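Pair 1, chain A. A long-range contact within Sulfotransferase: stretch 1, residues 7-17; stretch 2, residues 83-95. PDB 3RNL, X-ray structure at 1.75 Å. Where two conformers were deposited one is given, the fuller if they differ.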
# COMPACT_ATOMS: atom_id res chain seq x y z
N ALA A 7 20.46 11.52 -7.23
CA ALA A 7 19.01 11.42 -7.05
C ALA A 7 18.62 10.34 -6.05
O ALA A 7 19.12 9.23 -6.09
CB ALA A 7 18.32 11.17 -8.37
N ARG A 8 17.73 10.69 -5.12
CA ARG A 8 17.24 9.73 -4.15
C ARG A 8 15.80 10.05 -3.76
O ARG A 8 15.36 11.20 -3.91
CB ARG A 8 18.17 9.67 -2.94
CG ARG A 8 18.56 11.01 -2.39
CD ARG A 8 17.43 11.58 -1.56
NE ARG A 8 17.90 12.09 -0.28
CZ ARG A 8 17.10 12.29 0.76
NH1 ARG A 8 15.81 12.00 0.67
NH2 ARG A 8 17.60 12.76 1.90
N PRO A 9 15.06 9.04 -3.28
CA PRO A 9 13.65 9.25 -2.93
C PRO A 9 13.50 10.07 -1.65
O PRO A 9 14.32 9.95 -0.72
CB PRO A 9 13.13 7.84 -2.73
CG PRO A 9 14.34 7.05 -2.29
CD PRO A 9 15.49 7.65 -3.06
N ASN A 10 12.61 11.04 -1.68
CA ASN A 10 12.14 11.68 -0.45
C ASN A 10 10.71 11.39 0.02
O ASN A 10 10.24 12.03 0.97
CB ASN A 10 12.49 13.15 -0.43
CG ASN A 10 11.90 13.88 -1.60
OD1 ASN A 10 10.93 13.43 -2.19
ND2 ASN A 10 12.50 15.02 -1.95
N PHE A 11 9.98 10.55 -0.71
CA PHE A 11 8.68 10.09 -0.22
C PHE A 11 8.42 8.67 -0.70
O PHE A 11 9.05 8.20 -1.66
CB PHE A 11 7.54 11.06 -0.58
CG PHE A 11 7.07 11.00 -2.02
CD1 PHE A 11 5.97 10.23 -2.38
CD2 PHE A 11 7.69 11.78 -3.00
CE1 PHE A 11 5.51 10.18 -3.72
CE2 PHE A 11 7.24 11.76 -4.33
CZ PHE A 11 6.15 10.96 -4.69
N PHE A 12 7.53 7.97 0.00
CA PHE A 12 7.21 6.60 -0.37
C PHE A 12 5.73 6.41 -0.30
O PHE A 12 5.08 6.92 0.61
CB PHE A 12 7.89 5.61 0.59
CG PHE A 12 9.39 5.72 0.59
CD1 PHE A 12 10.15 5.04 -0.34
CD2 PHE A 12 10.04 6.51 1.53
CE1 PHE A 12 11.52 5.15 -0.35
CE2 PHE A 12 11.43 6.61 1.53
CZ PHE A 12 12.16 5.94 0.59
N ILE A 13 5.19 5.67 -1.26
CA ILE A 13 3.78 5.26 -1.22
C ILE A 13 3.84 3.82 -0.75
O ILE A 13 4.38 2.95 -1.43
CB ILE A 13 3.14 5.36 -2.61
CG1 ILE A 13 3.11 6.84 -3.04
CG2 ILE A 13 1.73 4.77 -2.59
CD1 ILE A 13 2.72 7.04 -4.53
N VAL A 14 3.37 3.58 0.47
CA VAL A 14 3.67 2.30 1.12
C VAL A 14 2.58 1.23 1.10
O VAL A 14 2.78 0.13 1.61
CB VAL A 14 4.16 2.51 2.56
CG1 VAL A 14 5.40 3.42 2.55
CG2 VAL A 14 3.05 3.13 3.42
N GLY A 15 1.40 1.56 0.59
CA GLY A 15 0.31 0.59 0.63
C GLY A 15 -0.96 1.37 0.90
O GLY A 15 -0.94 2.61 0.89
N ALA A 16 -2.04 0.66 1.24
CA ALA A 16 -1.99 -0.79 1.34
C ALA A 16 -2.27 -1.42 -0.02
O ALA A 16 -2.67 -0.72 -0.96
CB ALA A 16 -3.04 -1.27 2.36
N ALA A 17 -2.13 -2.74 -0.11
CA ALA A 17 -2.33 -3.44 -1.38
C ALA A 17 -3.82 -3.48 -1.72
O ALA A 17 -4.64 -3.70 -0.83
CB ALA A 17 -1.77 -4.86 -1.29
N GLU A 83 12.88 17.49 -10.49
CA GLU A 83 11.78 17.31 -9.54
C GLU A 83 12.19 17.43 -8.07
O GLU A 83 13.18 16.84 -7.64
CB GLU A 83 11.09 15.96 -9.75
CG GLU A 83 10.48 15.79 -11.14
CD GLU A 83 11.45 15.19 -12.15
OE1 GLU A 83 12.65 15.07 -11.84
OE2 GLU A 83 11.00 14.83 -13.26
N ARG A 84 11.40 18.18 -7.31
CA ARG A 84 11.64 18.36 -5.88
C ARG A 84 11.20 17.15 -5.08
O ARG A 84 11.84 16.79 -4.09
CB ARG A 84 10.93 19.62 -5.36
CG ARG A 84 11.63 20.92 -5.72
CD ARG A 84 10.88 22.13 -5.18
NE ARG A 84 10.50 21.97 -3.78
CZ ARG A 84 11.19 22.44 -2.75
NH1 ARG A 84 12.32 23.12 -2.95
NH2 ARG A 84 10.76 22.23 -1.51
N ALA A 85 10.10 16.52 -5.51
CA ALA A 85 9.56 15.36 -4.82
C ALA A 85 9.86 14.11 -5.64
O ALA A 85 9.51 14.04 -6.82
CB ALA A 85 8.05 15.51 -4.63
N VAL A 86 10.50 13.13 -5.01
CA VAL A 86 10.94 11.92 -5.69
C VAL A 86 10.45 10.73 -4.88
O VAL A 86 10.80 10.58 -3.71
CB VAL A 86 12.50 11.87 -5.82
CG1 VAL A 86 12.95 10.55 -6.47
CG2 VAL A 86 13.00 13.05 -6.66
N GLY A 87 9.73 9.81 -5.51
CA GLY A 87 9.09 8.81 -4.67
C GLY A 87 9.11 7.43 -5.26
O GLY A 87 9.54 7.23 -6.39
N GLU A 88 8.75 6.45 -4.44
CA GLU A 88 8.81 5.06 -4.86
C GLU A 88 7.65 4.35 -4.20
O GLU A 88 7.31 4.65 -3.05
CB GLU A 88 10.14 4.44 -4.42
CG GLU A 88 10.38 3.03 -4.98
CD GLU A 88 10.19 1.95 -3.92
OE1 GLU A 88 9.35 1.04 -4.13
OE2 GLU A 88 10.87 2.01 -2.86
N ALA A 89 7.04 3.42 -4.93
CA ALA A 89 5.81 2.76 -4.46
C ALA A 89 5.92 1.24 -4.41
O ALA A 89 6.08 0.61 -5.45
CB ALA A 89 4.64 3.13 -5.37
N SER A 90 5.77 0.67 -3.22
CA SER A 90 5.67 -0.79 -3.05
C SER A 90 4.58 -1.05 -2.03
O SER A 90 4.67 -0.58 -0.89
CB SER A 90 7.00 -1.36 -2.54
OG SER A 90 8.03 -1.22 -3.50
N VAL A 91 3.55 -1.82 -2.40
CA VAL A 91 2.34 -1.88 -1.59
C VAL A 91 2.42 -2.70 -0.30
O VAL A 91 1.55 -2.56 0.55
CB VAL A 91 1.13 -2.36 -2.41
CG1 VAL A 91 0.86 -1.37 -3.55
CG2 VAL A 91 1.37 -3.76 -2.93
N PHE A 92 3.43 -3.55 -0.15
CA PHE A 92 3.59 -4.25 1.12
C PHE A 92 4.58 -3.58 2.09
O PHE A 92 4.90 -4.13 3.14
CB PHE A 92 3.86 -5.75 0.91
CG PHE A 92 2.74 -6.45 0.18
CD1 PHE A 92 1.49 -6.60 0.79
CD2 PHE A 92 2.91 -6.93 -1.10
CE1 PHE A 92 0.44 -7.24 0.11
CE2 PHE A 92 1.87 -7.56 -1.78
CZ PHE A 92 0.63 -7.71 -1.16
N TYR A 93 5.09 -2.42 1.71
CA TYR A 93 5.87 -1.63 2.66
C TYR A 93 5.10 -1.41 3.97
O TYR A 93 5.68 -1.42 5.05
CB TYR A 93 6.22 -0.28 2.03
CG TYR A 93 7.44 -0.25 1.14
CD1 TYR A 93 8.40 -1.25 1.19
CD2 TYR A 93 7.66 0.83 0.29
CE1 TYR A 93 9.55 -1.19 0.39
CE2 TYR A 93 8.79 0.90 -0.51
CZ TYR A 93 9.73 -0.11 -0.44
OH TYR A 93 10.85 -0.04 -1.23
N LEU A 94 3.79 -1.21 3.87
CA LEU A 94 2.98 -0.96 5.07
C LEU A 94 2.91 -2.22 5.94
O LEU A 94 2.94 -2.18 7.18
CB LEU A 94 1.57 -0.54 4.63
CG LEU A 94 0.61 -0.25 5.79
CD1 LEU A 94 1.11 0.92 6.67
CD2 LEU A 94 -0.81 0.04 5.27
N PHE A 95 2.85 -3.37 5.27
CA PHE A 95 2.61 -4.64 5.94
C PHE A 95 3.84 -5.20 6.67
O PHE A 95 3.72 -5.71 7.79
CB PHE A 95 2.11 -5.66 4.91
CG PHE A 95 1.95 -7.06 5.47
CD1 PHE A 95 0.89 -7.38 6.30
CD2 PHE A 95 2.87 -8.06 5.16
CE1 PHE A 95 0.74 -8.67 6.81
CE2 PHE A 95 2.73 -9.35 5.67
CZ PHE A 95 1.66 -9.65 6.50
O HOH W 1 -0.40 -3.85 1.97

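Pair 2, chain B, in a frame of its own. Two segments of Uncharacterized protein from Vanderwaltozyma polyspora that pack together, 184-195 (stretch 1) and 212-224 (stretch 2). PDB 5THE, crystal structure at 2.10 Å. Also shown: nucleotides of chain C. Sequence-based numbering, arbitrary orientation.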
# COMPACT_ATOMS: atom_id res chain seq x y z
N ASN B 184 -8.81 23.82 2.21
CA ASN B 184 -7.97 23.43 3.33
C ASN B 184 -8.79 22.62 4.34
O ASN B 184 -8.65 22.76 5.56
CB ASN B 184 -7.34 24.67 3.98
CG ASN B 184 -6.43 24.37 5.16
OD1 ASN B 184 -5.79 23.32 5.22
ND2 ASN B 184 -6.40 25.29 6.12
N THR B 185 -9.68 21.77 3.82
CA THR B 185 -10.58 21.02 4.69
C THR B 185 -10.46 19.53 4.44
O THR B 185 -10.53 19.06 3.30
CB THR B 185 -12.03 21.49 4.50
OG1 THR B 185 -12.19 22.78 5.09
CG2 THR B 185 -12.98 20.53 5.17
N TYR B 186 -10.24 18.79 5.52
CA TYR B 186 -10.19 17.34 5.52
C TYR B 186 -11.50 16.83 6.10
O TYR B 186 -11.92 17.30 7.16
CB TYR B 186 -9.01 16.83 6.36
CG TYR B 186 -8.65 15.40 6.08
CD1 TYR B 186 -9.43 14.36 6.58
CD2 TYR B 186 -7.55 15.07 5.29
CE1 TYR B 186 -9.13 13.04 6.32
CE2 TYR B 186 -7.23 13.75 5.02
CZ TYR B 186 -8.02 12.74 5.53
OH TYR B 186 -7.72 11.44 5.27
N ILE B 187 -12.15 15.91 5.40
CA ILE B 187 -13.43 15.39 5.85
C ILE B 187 -13.21 14.12 6.67
O ILE B 187 -12.51 13.20 6.23
CB ILE B 187 -14.35 15.09 4.66
CG1 ILE B 187 -14.78 16.39 3.98
CG2 ILE B 187 -15.58 14.32 5.16
CD1 ILE B 187 -15.32 16.13 2.62
N LEU B 188 -13.85 14.05 7.83
CA LEU B 188 -13.90 12.83 8.62
C LEU B 188 -15.33 12.31 8.61
O LEU B 188 -16.22 12.88 9.25
CB LEU B 188 -13.41 13.08 10.05
CG LEU B 188 -13.50 11.87 10.99
CD1 LEU B 188 -12.69 10.69 10.44
CD2 LEU B 188 -13.04 12.27 12.39
N TYR B 189 -15.57 11.24 7.86
CA TYR B 189 -16.87 10.59 7.89
C TYR B 189 -16.92 9.70 9.13
O TYR B 189 -16.07 8.82 9.31
CB TYR B 189 -17.09 9.78 6.63
CG TYR B 189 -17.32 10.60 5.39
CD1 TYR B 189 -18.39 11.49 5.31
CD2 TYR B 189 -16.49 10.46 4.27
CE1 TYR B 189 -18.62 12.23 4.17
CE2 TYR B 189 -16.71 11.21 3.12
CZ TYR B 189 -17.78 12.10 3.08
OH TYR B 189 -18.01 12.85 1.94
N VAL B 190 -17.90 9.94 10.00
CA VAL B 190 -18.10 9.16 11.21
C VAL B 190 -19.32 8.28 10.98
O VAL B 190 -20.46 8.78 10.92
CB VAL B 190 -18.28 10.05 12.44
CG1 VAL B 190 -18.50 9.21 13.70
CG2 VAL B 190 -17.04 10.95 12.62
N LEU B 191 -19.10 6.98 10.83
CA LEU B 191 -20.18 6.06 10.44
C LEU B 191 -20.90 5.55 11.67
O LEU B 191 -20.27 4.99 12.57
CB LEU B 191 -19.64 4.88 9.63
CG LEU B 191 -18.66 5.26 8.53
CD1 LEU B 191 -18.13 4.01 7.86
CD2 LEU B 191 -19.32 6.18 7.51
N ARG B 192 -22.23 5.70 11.69
CA ARG B 192 -22.99 5.18 12.83
C ARG B 192 -22.85 3.67 12.94
O ARG B 192 -22.75 3.13 14.05
CB ARG B 192 -24.46 5.58 12.71
CG ARG B 192 -25.36 4.92 13.75
CD ARG B 192 -26.06 5.95 14.60
NE ARG B 192 -26.93 5.37 15.62
CZ ARG B 192 -28.25 5.33 15.55
NH1 ARG B 192 -28.89 5.85 14.50
NH2 ARG B 192 -28.95 4.79 16.53
N ARG B 193 -22.85 2.96 11.82
CA ARG B 193 -22.72 1.50 11.82
C ARG B 193 -21.57 1.11 10.91
O ARG B 193 -21.48 1.60 9.78
CB ARG B 193 -24.03 0.81 11.37
CG ARG B 193 -25.33 1.35 12.02
CD ARG B 193 -25.71 0.66 13.34
NE ARG B 193 -26.63 -0.46 13.14
CZ ARG B 193 -27.80 -0.61 13.77
NH1 ARG B 193 -28.21 0.29 14.66
NH2 ARG B 193 -28.56 -1.67 13.52
N GLY B 194 -20.69 0.22 11.40
CA GLY B 194 -19.64 -0.36 10.58
C GLY B 194 -20.16 -1.44 9.64
O GLY B 194 -21.36 -1.74 9.60
N ASN B 195 -19.24 -2.00 8.85
CA ASN B 195 -19.52 -3.15 7.98
C ASN B 195 -20.62 -2.86 6.95
O ASN B 195 -21.33 -3.78 6.53
CB ASN B 195 -19.89 -4.39 8.79
CG ASN B 195 -18.78 -4.82 9.74
OD1 ASN B 195 -17.62 -4.89 9.35
ND2 ASN B 195 -19.15 -5.11 10.98
N GLY B 212 -12.96 14.43 -5.53
CA GLY B 212 -11.54 14.50 -5.22
C GLY B 212 -11.27 15.25 -3.93
O GLY B 212 -10.30 16.02 -3.86
N ALA B 213 -12.13 15.08 -2.93
CA ALA B 213 -11.94 15.73 -1.63
C ALA B 213 -11.29 14.73 -0.67
O ALA B 213 -11.68 13.57 -0.62
CB ALA B 213 -13.26 16.24 -1.07
N LEU B 214 -10.26 15.19 0.04
CA LEU B 214 -9.60 14.34 1.03
C LEU B 214 -10.58 13.94 2.12
O LEU B 214 -11.30 14.78 2.66
CB LEU B 214 -8.40 15.07 1.63
CG LEU B 214 -7.24 15.42 0.69
CD1 LEU B 214 -6.08 15.94 1.53
CD2 LEU B 214 -6.80 14.19 -0.14
N ASN B 215 -10.59 12.66 2.47
CA ASN B 215 -11.52 12.20 3.49
C ASN B 215 -11.03 10.88 4.06
O ASN B 215 -10.39 10.09 3.37
CB ASN B 215 -12.94 12.02 2.91
CG ASN B 215 -13.03 10.84 1.95
OD1 ASN B 215 -13.55 9.77 2.29
ND2 ASN B 215 -12.51 11.03 0.73
N SER B 216 -11.39 10.64 5.32
CA SER B 216 -11.24 9.34 5.95
C SER B 216 -12.56 8.98 6.63
O SER B 216 -13.31 9.85 7.06
CB SER B 216 -10.10 9.32 7.00
OG SER B 216 -8.87 9.72 6.44
N CYS B 217 -12.81 7.68 6.71
CA CYS B 217 -13.94 7.17 7.46
C CYS B 217 -13.48 6.59 8.79
O CYS B 217 -12.38 6.06 8.93
CB CYS B 217 -14.68 6.09 6.69
SG CYS B 217 -15.41 6.73 5.21
N VAL B 218 -14.40 6.61 9.73
CA VAL B 218 -14.13 6.10 11.06
C VAL B 218 -15.45 5.50 11.55
O VAL B 218 -16.51 6.10 11.33
CB VAL B 218 -13.59 7.29 11.89
CG1 VAL B 218 -14.62 7.95 12.78
CG2 VAL B 218 -12.27 6.99 12.53
N VAL B 219 -15.42 4.28 12.10
CA VAL B 219 -16.62 3.70 12.69
C VAL B 219 -16.80 4.31 14.07
O VAL B 219 -15.87 4.30 14.90
CB VAL B 219 -16.52 2.16 12.76
CG1 VAL B 219 -17.75 1.55 13.45
CG2 VAL B 219 -16.40 1.58 11.36
N TRP B 220 -17.99 4.86 14.31
CA TRP B 220 -18.26 5.63 15.52
C TRP B 220 -18.02 4.82 16.79
O TRP B 220 -17.46 5.33 17.76
CB TRP B 220 -19.70 6.15 15.48
CG TRP B 220 -20.15 6.90 16.71
CD1 TRP B 220 -21.32 6.71 17.39
CD2 TRP B 220 -19.45 7.95 17.41
NE1 TRP B 220 -21.40 7.58 18.45
CE2 TRP B 220 -20.27 8.35 18.48
CE3 TRP B 220 -18.22 8.60 17.22
CZ2 TRP B 220 -19.90 9.37 19.37
CZ3 TRP B 220 -17.85 9.60 18.11
CH2 TRP B 220 -18.70 9.98 19.17
N ASP B 221 -18.44 3.55 16.81
CA ASP B 221 -18.24 2.78 18.04
C ASP B 221 -16.76 2.55 18.34
O ASP B 221 -16.40 2.31 19.49
CB ASP B 221 -18.97 1.43 18.00
CG ASP B 221 -20.49 1.60 18.15
OD1 ASP B 221 -20.92 2.63 18.70
OD2 ASP B 221 -21.24 0.70 17.72
N ASN B 222 -15.90 2.68 17.33
CA ASN B 222 -14.46 2.67 17.58
C ASN B 222 -13.97 4.04 18.00
O ASN B 222 -13.31 4.20 19.04
CB ASN B 222 -13.70 2.21 16.34
CG ASN B 222 -13.98 0.78 15.98
OD1 ASN B 222 -14.32 -0.03 16.84
ND2 ASN B 222 -13.84 0.46 14.69
N PHE B 223 -14.26 5.05 17.17
CA PHE B 223 -13.75 6.40 17.39
C PHE B 223 -14.13 6.91 18.77
O PHE B 223 -13.31 7.52 19.47
CB PHE B 223 -14.31 7.32 16.30
CG PHE B 223 -13.74 8.72 16.31
CD1 PHE B 223 -12.38 8.93 16.53
CD2 PHE B 223 -14.55 9.82 16.07
CE1 PHE B 223 -11.86 10.21 16.53
CE2 PHE B 223 -14.03 11.11 16.06
CZ PHE B 223 -12.68 11.31 16.29
N LYS B 224 -15.37 6.65 19.19
CA LYS B 224 -15.89 7.18 20.45
C LYS B 224 -15.13 6.67 21.67
O LYS B 224 -15.31 7.22 22.76
CB LYS B 224 -17.38 6.85 20.57
CG LYS B 224 -17.66 5.44 21.04
CD LYS B 224 -19.13 5.08 20.83
CE LYS B 224 -20.05 6.21 21.26
NZ LYS B 224 -19.86 6.58 22.69
OP3 U C 1 -10.59 4.15 3.98
P U C 1 -10.83 4.94 5.20
OP1 U C 1 -11.41 6.26 4.83
OP2 U C 1 -9.62 4.94 6.03
O5' U C 1 -11.97 4.21 6.01
C5' U C 1 -11.69 3.11 6.86
C4' U C 1 -12.82 2.94 7.83
O4' U C 1 -14.04 2.61 7.10
C3' U C 1 -12.63 1.85 8.88
O3' U C 1 -13.11 2.34 10.14
C2' U C 1 -13.50 0.71 8.37
O2' U C 1 -13.99 -0.16 9.38
C1' U C 1 -14.64 1.46 7.67
N1 U C 1 -15.27 0.67 6.59
C2 U C 1 -16.62 0.45 6.66
O2 U C 1 -17.29 0.90 7.56
N3 U C 1 -17.16 -0.30 5.64
C4 U C 1 -16.48 -0.83 4.56
O4 U C 1 -17.09 -1.48 3.71
C5 U C 1 -15.07 -0.57 4.56
C6 U C 1 -14.53 0.15 5.55
P A C 2 -12.49 1.78 11.51
OP1 A C 2 -12.77 0.33 11.54
OP2 A C 2 -12.96 2.69 12.60
O5' A C 2 -10.92 1.97 11.33
C5' A C 2 -10.37 3.23 10.91
C4' A C 2 -8.91 3.32 11.25
O4' A C 2 -8.76 3.39 12.69
C3' A C 2 -8.07 2.11 10.87
O3' A C 2 -7.70 2.13 9.52
C2' A C 2 -6.89 2.22 11.83
O2' A C 2 -6.02 3.27 11.43
C1' A C 2 -7.61 2.68 13.09
N9 A C 2 -8.08 1.56 13.93
C8 A C 2 -9.26 0.88 13.82
N7 A C 2 -9.45 -0.03 14.72
C5 A C 2 -8.31 0.07 15.51
C6 A C 2 -7.91 -0.63 16.65
N6 A C 2 -8.68 -1.60 17.16
N1 A C 2 -6.72 -0.31 17.20
C2 A C 2 -5.99 0.67 16.63
N3 A C 2 -6.27 1.41 15.55
C4 A C 2 -7.45 1.04 15.04
O HOH W 2 -11.82 17.41 2.02
O HOH W 3 -20.48 2.34 15.23
O HOH W 4 -22.94 3.92 16.68

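Pair 1 and pair 2 both set two strands side by side in parallel. Superposing N, CA and C of 14 central residues gives an RMSD of 0.9 Å; the strand axes approach to 4.6 Å in each, with N-to-C directions 28° apart in pair 1 and 23° in pair 2. Phe A11, Ile A13, Gly A87 and Ala A89 fall on Ile B187, Tyr B189, Asn B215 and Cys B217, each CA within 0.7 Å of its match.

The backbone ladder follows the same register. Phe A11 N donates to Val A86 O at 3.1 Å, as Ile B187 N does to Leu B214 O at 3.1 Å; Ile A13 N to Glu A88 O (3.0 Å) matches Tyr B189 N to Ser B216 O (2.8 Å). The return bonds differ in quality: Glu A88 N to Phe A11 O is weak at 3.3 Å and 138°, whereas Ser B216 N to Ile B187 O is 2.9 Å at 158°.

The clearest exchange of bulk is at Gly A87 and Asn B215. In pair 1 the Phe A11 ring (chi1 p) folds across the neighbouring strand, and Gly A87 CA lies 3.5 Å from its centroid, 14° off the normal. An ideal CB on Gly A87 would stand 2.3 Å from Phe A11 CZ, a clash. In pair 2 Ile B187 takes chi1 m and leaves room for Asn B215, the two CB atoms being 3.8 Å apart.

Asn A10 and Tyr B186 share a backbone position, but their side-chain centres are 5.9 Å apart. Asn A10 binds the neighbouring backbone twice through its amide, ND2 to Arg A84 O and OD1 from Val A86 N, both at 2.9 Å. Tyr B186 instead lays one ring face under Leu B214 O and Asn B215 N and reaches Ser B216, OH to OG, in a very short 2.4 Å hydrogen bond.

Beyond the ladder the chains part. Ser A90 to Tyr A93 form a type I turn, and Leu A94 N donates to Val A14 O at 2.8 Å. In pair 2 a helix begins after Val B219, and Trp B220 N donates to Leu B191 O at 2.9 Å. Val A14 and Val B190 coincide to 0.4 Å at CA yet meet different neighbours: Val A14 CB packs on Tyr A93 CB at 3.5 Å, Val B190 CG1 on Trp B220 CE3 at 3.6 Å. Gly A15 matches Leu B191; its phi of 142° calls for glycine, and an ideal CB would lie 2.6 Å from Val A91 O.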